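Local structure of DNA helicase RecQ (Deinococcus radiodurans, 4Q48) at residues Gly27-Ile32 / Val44-Gly49. The protein probably couples ATP hydrolysis to 3'-5' translocation along DNA and so unwinds duplexes, this chain being the catalytic core with its zinc-binding and RQC domains. Sequence-based numbering, arbitrary orientation.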
# COMPACT_ATOMS: atom_id res chain seq x y z
N GLY A 27 -11.68 -15.15 0.53
CA GLY A 27 -11.37 -14.34 1.69
C GLY A 27 -12.58 -13.55 2.13
O GLY A 27 -13.65 -14.11 2.36
N VAL A 28 -12.42 -12.24 2.26
CA VAL A 28 -13.47 -11.38 2.79
C VAL A 28 -14.49 -10.86 1.75
O VAL A 28 -15.32 -10.02 2.08
CB VAL A 28 -12.86 -10.16 3.51
CG1 VAL A 28 -11.78 -10.61 4.45
CG2 VAL A 28 -12.30 -9.17 2.52
N GLN A 29 -14.42 -11.34 0.51
CA GLN A 29 -15.27 -10.75 -0.53
C GLN A 29 -16.76 -11.04 -0.40
O GLN A 29 -17.58 -10.21 -0.78
CB GLN A 29 -14.82 -11.20 -1.91
CG GLN A 29 -13.34 -11.06 -2.19
CD GLN A 29 -13.02 -11.16 -3.68
OE1 GLN A 29 -12.53 -10.20 -4.30
NE2 GLN A 29 -13.35 -12.32 -4.29
N GLY A 30 -17.11 -12.19 0.17
CA GLY A 30 -18.51 -12.50 0.41
C GLY A 30 -19.08 -11.47 1.36
O GLY A 30 -20.16 -10.91 1.13
N GLU A 31 -18.34 -11.21 2.43
CA GLU A 31 -18.75 -10.21 3.41
C GLU A 31 -18.89 -8.86 2.71
O GLU A 31 -19.84 -8.13 2.99
CB GLU A 31 -17.76 -10.13 4.58
CG GLU A 31 -17.72 -11.37 5.50
CD GLU A 31 -16.86 -12.54 5.00
OE1 GLU A 31 -16.29 -12.46 3.88
OE2 GLU A 31 -16.75 -13.56 5.73
N ILE A 32 -17.94 -8.52 1.83
CA ILE A 32 -17.97 -7.23 1.13
C ILE A 32 -19.17 -7.08 0.20
O ILE A 32 -19.89 -6.08 0.25
CB ILE A 32 -16.70 -6.99 0.32
CG1 ILE A 32 -15.48 -6.91 1.26
CG2 ILE A 32 -16.82 -5.69 -0.45
CD1 ILE A 32 -14.16 -6.61 0.56
N VAL A 44 -12.73 -0.88 1.28
CA VAL A 44 -12.12 -2.12 0.81
C VAL A 44 -10.65 -1.92 0.43
O VAL A 44 -10.31 -1.07 -0.40
CB VAL A 44 -12.91 -2.71 -0.36
CG1 VAL A 44 -12.19 -3.92 -0.95
CG2 VAL A 44 -14.30 -3.11 0.10
N LEU A 45 -9.77 -2.69 1.06
CA LEU A 45 -8.34 -2.57 0.81
C LEU A 45 -7.85 -3.92 0.31
O LEU A 45 -7.95 -4.94 1.01
CB LEU A 45 -7.63 -2.12 2.08
CG LEU A 45 -8.36 -0.93 2.74
CD1 LEU A 45 -9.01 -1.38 4.04
CD2 LEU A 45 -7.49 0.28 3.00
N MET A 46 -7.46 -3.95 -0.96
CA MET A 46 -7.04 -5.20 -1.59
C MET A 46 -5.87 -5.01 -2.54
O MET A 46 -5.68 -3.94 -3.10
CB MET A 46 -8.21 -5.82 -2.36
CG MET A 46 -9.23 -6.49 -1.47
SD MET A 46 -10.29 -7.69 -2.31
CE MET A 46 -9.24 -8.25 -3.63
N PRO A 47 -5.07 -6.06 -2.74
CA PRO A 47 -4.13 -6.01 -3.86
C PRO A 47 -4.91 -5.80 -5.18
O PRO A 47 -6.11 -6.15 -5.26
CB PRO A 47 -3.43 -7.37 -3.82
CG PRO A 47 -4.20 -8.23 -2.86
CD PRO A 47 -5.07 -7.35 -2.02
N THR A 48 -4.25 -5.30 -6.21
CA THR A 48 -4.92 -5.12 -7.50
C THR A 48 -5.29 -6.47 -8.12
O THR A 48 -4.55 -7.45 -8.00
CB THR A 48 -4.05 -4.31 -8.44
OG1 THR A 48 -3.55 -3.17 -7.74
CG2 THR A 48 -4.87 -3.85 -9.63
N GLY A 49 -6.46 -6.52 -8.77
CA GLY A 49 -6.93 -7.73 -9.41
C GLY A 49 -8.43 -7.70 -9.64
O GLY A 49 -9.17 -6.95 -8.98
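I32 meets V44 tip to tip, its CD1 methyl 3.5 Å from V44 CG2 and 3.7 Å from V44 CG1, so that the end of the isoleucine covers both branches of the valine. The branch CG2 of I32 reaches V44 CG2 as well, at 3.6 Å. With CG1 of I32 anti to the carbonyl carbon (chi1 -63°) and the chain extended beyond it (chi2 -178°), CD1 is carried from helix 29-37 to strand 42-45, an inner strand of the parallel sheet in the first RecA-like domain. C55 of helix 50-62 and F203 of strand 202-204 also touch I32. Cut back to an alanine, I32 would lose CG1, CG2 and CD1, and V44 would probably be left without its mate on the helix side, with a gap between helix and strand. Beyond this pair, Q29 crosses M46 at about a right angle, the end of its side chain lying by the thioether of M46. M46 touches K52, and Q29 lies against L54 and C55. Q29, G49, G51 and K52 belong to the ADP-binding site, which holds no ADP in this model; 44-49 leads from the strand into the P-loop. No hydrogen bond joins the two segments, so the contact depends on buried apolar side-chain packing, with the end of Q29 only lying near M46.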